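Local coordinates for hydrolase (Rhizobium meliloti, PDB 5HOE), which is a carbohydrate acetylesterase of the SGNH (GDSL-like) hydrolase family that probably cleaves acetyl ester bonds and forms an octamer, at residues G23-E35 with S201-E213. Residues are numbered along the deposited sequence; the frame is centred on the assembly and turned at random.
Sequences GDSLTWGWIPVKE and STDGIDGIHLSAE. With PO4 (phosphate ion), chain E.
H209 lies flat against W30, its ring stacked face-to-face on the indole's five-membered ring with the planes at 18° and the centroids of the two rings 3.5 Å apart. From CB outward, H209 first passes the W30 carbonyl, CB standing 3.6 Å from W30 O. Its CG lies against W30 CD1, and CD2 faces W30 CB, which makes a CH-pi contact over the imidazole. ND1 points in the ring plane to D206, donating to the syn side of OD2 (ND1 to OD2 2.6 Å, 167°). At the tip, NE2 gives a nearly straight bond to phosphate O3 (2.6 Å), with S25 OG also at this edge; I208 CG2 closes the imidazole's opposite face. With CG anti to the backbone N (chi1 180°), the indole of W30 is carried over the imidazole face. D206 OD1 accepts from I208 N, closing an Asx turn, and also from H209 N, three residues on, as in an Asx motif, while OD2 also accepts from a water held by W30 NE1 and V33 N. Replacing D206 by alanine would probably leave H209 ND1 and the amides of I208 and H209 without their acceptor and the imidazole freer to turn. S25, H209 and D206 are placed as in the Ser-His-Asp triad of SGNH hydrolases and probably serve as one, and the phosphate, also bound by N108 and A69, probably marks the active site. Beside the stack, L26 CD2 packs on L210 CG (4.0 Å). The contact joins helix 25-28, which follows strand 17-23, and the loop after it to the loop leading into helix 212-229, with L26 also resting on M104 of strand 100-104.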
loop_
_atom_site.group_PDB
_atom_site.type_symbol
_atom_site.label_atom_id
_atom_site.label_comp_id
_atom_site.label_asym_id
_atom_site.label_seq_id
_atom_site.Cartn_x
_atom_site.Cartn_y
_atom_site.Cartn_z
ATOM N N GLY A 23 15.950 22.063 -8.999
ATOM C CA GLY A 23 16.008 22.771 -7.739
ATOM C C GLY A 23 14.663 23.072 -7.104
ATOM O O GLY A 23 13.610 22.539 -7.502
ATOM N N ASP A 24 14.711 23.959 -6.107
ATOM C CA ASP A 24 13.570 24.396 -5.308
ATOM C C ASP A 24 13.249 25.863 -5.641
ATOM O O ASP A 24 13.475 26.286 -6.783
ATOM C CB ASP A 24 13.839 24.106 -3.829
ATOM C CG ASP A 24 15.091 24.785 -3.306
ATOM O OD1 ASP A 24 15.506 25.848 -3.827
ATOM O OD2 ASP A 24 15.657 24.240 -2.342
ATOM N N SER A 25 12.699 26.625 -4.669
ATOM C CA SER A 25 12.361 28.025 -4.928
ATOM C C SER A 25 13.576 28.855 -5.333
ATOM O O SER A 25 13.422 29.885 -6.013
ATOM C CB SER A 25 11.712 28.660 -3.701
ATOM O OG SER A 25 12.584 28.585 -2.580
ATOM N N LEU A 26 14.775 28.478 -4.877
ATOM C CA LEU A 26 15.950 29.251 -5.276
ATOM C C LEU A 26 16.188 29.149 -6.774
ATOM O O LEU A 26 16.762 30.070 -7.374
ATOM C CB LEU A 26 17.203 28.771 -4.549
ATOM C CG LEU A 26 17.152 28.698 -3.031
ATOM C CD1 LEU A 26 18.445 28.087 -2.482
ATOM C CD2 LEU A 26 16.865 30.072 -2.454
ATOM N N THR A 27 15.746 28.047 -7.389
ATOM C CA THR A 27 15.873 27.827 -8.825
ATOM C C THR A 27 14.634 28.308 -9.576
ATOM O O THR A 27 14.756 28.951 -10.627
ATOM C CB THR A 27 16.168 26.346 -9.078
ATOM O OG1 THR A 27 17.435 26.012 -8.471
ATOM C CG2 THR A 27 16.257 26.050 -10.554
ATOM N N TRP A 28 13.444 28.023 -9.052
ATOM C CA TRP A 28 12.215 28.591 -9.616
ATOM C C TRP A 28 12.284 30.118 -9.672
ATOM O O TRP A 28 11.879 30.737 -10.664
ATOM C CB TRP A 28 10.999 28.149 -8.787
ATOM C CG TRP A 28 9.678 28.643 -9.346
ATOM C CD1 TRP A 28 9.026 28.156 -10.443
ATOM C CD2 TRP A 28 8.863 29.714 -8.838
ATOM N NE1 TRP A 28 7.862 28.850 -10.651
ATOM C CE2 TRP A 28 7.743 29.824 -9.694
ATOM C CE3 TRP A 28 8.980 30.608 -7.756
ATOM C CZ2 TRP A 28 6.739 30.767 -9.498
ATOM C CZ3 TRP A 28 7.978 31.554 -7.573
ATOM C CH2 TRP A 28 6.874 31.628 -8.446
ATOM N N GLY A 29 12.803 30.742 -8.612
ATOM C CA GLY A 29 12.987 32.185 -8.599
ATOM C C GLY A 29 11.966 32.912 -7.749
ATOM O O GLY A 29 11.340 33.879 -8.201
ATOM N N TRP A 30 11.820 32.469 -6.504
ATOM C CA TRP A 30 10.913 33.088 -5.542
ATOM C C TRP A 30 11.436 34.467 -5.134
ATOM O O TRP A 30 12.520 34.584 -4.553
ATOM C CB TRP A 30 10.825 32.182 -4.316
ATOM C CG TRP A 30 9.939 32.651 -3.192
ATOM C CD1 TRP A 30 10.159 33.693 -2.360
ATOM C CD2 TRP A 30 8.721 32.041 -2.760
ATOM N NE1 TRP A 30 9.137 33.795 -1.444
ATOM C CE2 TRP A 30 8.236 32.792 -1.674
ATOM C CE3 TRP A 30 7.978 30.942 -3.209
ATOM C CZ2 TRP A 30 7.044 32.478 -1.020
ATOM C CZ3 TRP A 30 6.792 30.640 -2.575
ATOM C CH2 TRP A 30 6.337 31.403 -1.487
ATOM N N ILE A 31 10.628 35.493 -5.333
ATOM C CA ILE A 31 11.028 36.846 -4.940
ATOM C C ILE A 31 10.732 37.037 -3.460
ATOM O O ILE A 31 9.570 36.951 -3.054
ATOM C CB ILE A 31 10.273 37.915 -5.751
ATOM C CG1 ILE A 31 10.534 37.749 -7.246
ATOM C CG2 ILE A 31 10.715 39.322 -5.290
ATOM C CD1 ILE A 31 9.665 38.672 -8.120
ATOM N N PRO A 32 11.717 37.317 -2.620
ATOM C CA PRO A 32 11.401 37.519 -1.203
ATOM C C PRO A 32 10.567 38.772 -1.005
ATOM O O PRO A 32 10.823 39.805 -1.624
ATOM C CB PRO A 32 12.778 37.633 -0.536
ATOM C CG PRO A 32 13.723 37.973 -1.622
ATOM C CD PRO A 32 13.156 37.495 -2.919
ATOM N N VAL A 33 9.558 38.681 -0.126
ATOM C CA VAL A 33 8.627 39.794 0.070
ATOM C C VAL A 33 8.229 39.931 1.539
ATOM O O VAL A 33 8.165 38.949 2.286
ATOM C CB VAL A 33 7.361 39.710 -0.821
ATOM C CG1 VAL A 33 7.709 39.835 -2.309
ATOM C CG2 VAL A 33 6.567 38.438 -0.541
ATOM N N LYS A 34 7.907 41.168 1.933
ATOM C CA LYS A 34 7.665 41.466 3.343
ATOM C C LYS A 34 6.482 40.685 3.909
ATOM O O LYS A 34 6.497 40.318 5.089
ATOM C CB LYS A 34 7.444 42.965 3.548
ATOM C CG LYS A 34 6.137 43.513 2.965
ATOM C CD LYS A 34 5.693 44.801 3.661
ATOM C CE LYS A 34 6.639 45.962 3.411
ATOM N NZ LYS A 34 7.879 45.916 4.245
ATOM N N GLU A 35 5.457 40.420 3.095
ATOM C CA GLU A 35 4.288 39.657 3.527
ATOM C C GLU A 35 4.553 38.153 3.561
ATOM O O GLU A 35 3.633 37.379 3.858
ATOM C CB GLU A 35 3.098 39.910 2.593
ATOM C CG GLU A 35 3.053 41.270 1.850
ATOM C CD GLU A 35 2.100 42.265 2.481
ATOM O OE1 GLU A 35 1.022 41.842 2.958
ATOM O OE2 GLU A 35 2.432 43.472 2.499
ATOM N N SER A 201 25.454 34.729 -0.273
ATOM C CA SER A 201 24.763 34.480 0.982
ATOM C C SER A 201 23.263 34.589 0.744
ATOM O O SER A 201 22.812 35.155 -0.256
ATOM C CB SER A 201 25.211 35.457 2.082
ATOM O OG SER A 201 24.808 36.781 1.816
ATOM N N THR A 202 22.485 34.032 1.672
ATOM C CA THR A 202 21.038 34.209 1.622
ATOM C C THR A 202 20.714 35.636 2.060
ATOM O O THR A 202 20.804 35.950 3.250
ATOM C CB THR A 202 20.370 33.197 2.549
ATOM O OG1 THR A 202 20.716 31.872 2.131
ATOM C CG2 THR A 202 18.851 33.346 2.527
ATOM N N ASP A 203 20.337 36.505 1.115
ATOM C CA ASP A 203 20.205 37.929 1.379
ATOM C C ASP A 203 18.781 38.457 1.297
ATOM O O ASP A 203 18.577 39.671 1.476
ATOM C CB ASP A 203 21.142 38.736 0.450
ATOM C CG ASP A 203 20.801 38.617 -1.020
ATOM O OD1 ASP A 203 20.046 37.719 -1.419
ATOM O OD2 ASP A 203 21.338 39.449 -1.793
ATOM N N GLY A 204 17.793 37.599 1.044
ATOM C CA GLY A 204 16.424 38.071 0.946
ATOM C C GLY A 204 15.838 38.420 2.302
ATOM O O GLY A 204 16.235 37.878 3.334
ATOM N N ILE A 205 14.853 39.332 2.286
ATOM C CA ILE A 205 14.289 39.863 3.530
ATOM C C ILE A 205 13.674 38.760 4.390
ATOM O O ILE A 205 13.599 38.896 5.618
ATOM C CB ILE A 205 13.300 41.024 3.251
ATOM C CG1 ILE A 205 12.714 41.572 4.556
ATOM C CG2 ILE A 205 12.194 40.578 2.300
ATOM C CD1 ILE A 205 13.758 41.906 5.621
ATOM N N ASP A 206 13.229 37.660 3.776
ATOM C CA ASP A 206 12.613 36.580 4.539
ATOM C C ASP A 206 13.608 35.616 5.191
ATOM O O ASP A 206 13.168 34.768 5.970
ATOM C CB ASP A 206 11.571 35.811 3.700
ATOM C CG ASP A 206 12.144 35.205 2.419
ATOM O OD1 ASP A 206 13.391 35.104 2.266
ATOM O OD2 ASP A 206 11.328 34.777 1.564
ATOM N N GLY A 207 14.924 35.743 4.938
ATOM C CA GLY A 207 15.921 34.838 5.477
ATOM C C GLY A 207 16.059 33.512 4.747
ATOM O O GLY A 207 16.783 32.629 5.235
ATOM N N ILE A 208 15.382 33.340 3.597
ATOM C CA ILE A 208 15.329 32.065 2.871
ATOM C C ILE A 208 15.702 32.262 1.396
ATOM O O ILE A 208 16.496 31.507 0.834
ATOM C CB ILE A 208 13.926 31.429 2.990
ATOM C CG1 ILE A 208 13.596 31.096 4.443
ATOM C CG2 ILE A 208 13.836 30.161 2.143
ATOM C CD1 ILE A 208 12.122 31.043 4.737
ATOM N N HIS A 209 15.136 33.279 0.757
ATOM C CA HIS A 209 15.292 33.461 -0.673
ATOM C C HIS A 209 16.317 34.553 -0.979
ATOM O O HIS A 209 16.929 35.136 -0.075
ATOM C CB HIS A 209 13.917 33.686 -1.304
ATOM C CG HIS A 209 12.925 32.615 -0.964
ATOM N ND1 HIS A 209 11.923 32.792 -0.033
ATOM C CD2 HIS A 209 12.801 31.344 -1.408
ATOM C CE1 HIS A 209 11.214 31.676 0.064
ATOM N NE2 HIS A 209 11.743 30.776 -0.739
ATOM N N LEU A 210 16.544 34.787 -2.278
ATOM C CA LEU A 210 17.672 35.585 -2.749
ATOM C C LEU A 210 17.213 36.781 -3.578
ATOM O O LEU A 210 16.145 36.770 -4.193
ATOM C CB LEU A 210 18.624 34.721 -3.589
ATOM C CG LEU A 210 19.029 33.333 -3.098
ATOM C CD1 LEU A 210 19.797 32.618 -4.193
ATOM C CD2 LEU A 210 19.846 33.481 -1.853
ATOM N N SER A 211 18.033 37.828 -3.570
ATOM C CA SER A 211 17.831 38.990 -4.418
ATOM C C SER A 211 18.226 38.687 -5.856
ATOM O O SER A 211 18.942 37.725 -6.138
ATOM C CB SER A 211 18.678 40.152 -3.898
ATOM O OG SER A 211 20.053 39.946 -4.145
ATOM N N ALA A 212 17.771 39.545 -6.771
ATOM C CA ALA A 212 18.144 39.392 -8.175
ATOM C C ALA A 212 19.658 39.462 -8.362
ATOM O O ALA A 212 20.243 38.654 -9.109
ATOM C CB ALA A 212 17.441 40.446 -9.037
ATOM N N GLU A 213 20.319 40.436 -7.716
ATOM C CA GLU A 213 21.758 40.571 -7.951
ATOM C C GLU A 213 22.513 39.337 -7.469
ATOM O O GLU A 213 23.514 38.929 -8.083
ATOM C CB GLU A 213 22.322 41.865 -7.341
ATOM C CG GLU A 213 22.171 42.048 -5.834
ATOM C CD GLU A 213 23.268 41.383 -5.007
ATOM O OE1 GLU A 213 23.082 41.266 -3.777
ATOM O OE2 GLU A 213 24.325 41.002 -5.553
HETATM P P PO4 E . 11.389 27.173 -0.592
HETATM O O1 PO4 E . 11.767 26.191 -1.664
HETATM O O2 PO4 E . 12.610 27.521 0.216
HETATM O O3 PO4 E . 10.652 28.415 -1.029
HETATM O O4 PO4 E . 10.325 26.607 0.292
HETATM O O HOH W 1 14.881 33.108 -4.199
HETATM O O HOH W 2 9.013 35.838 0.653
#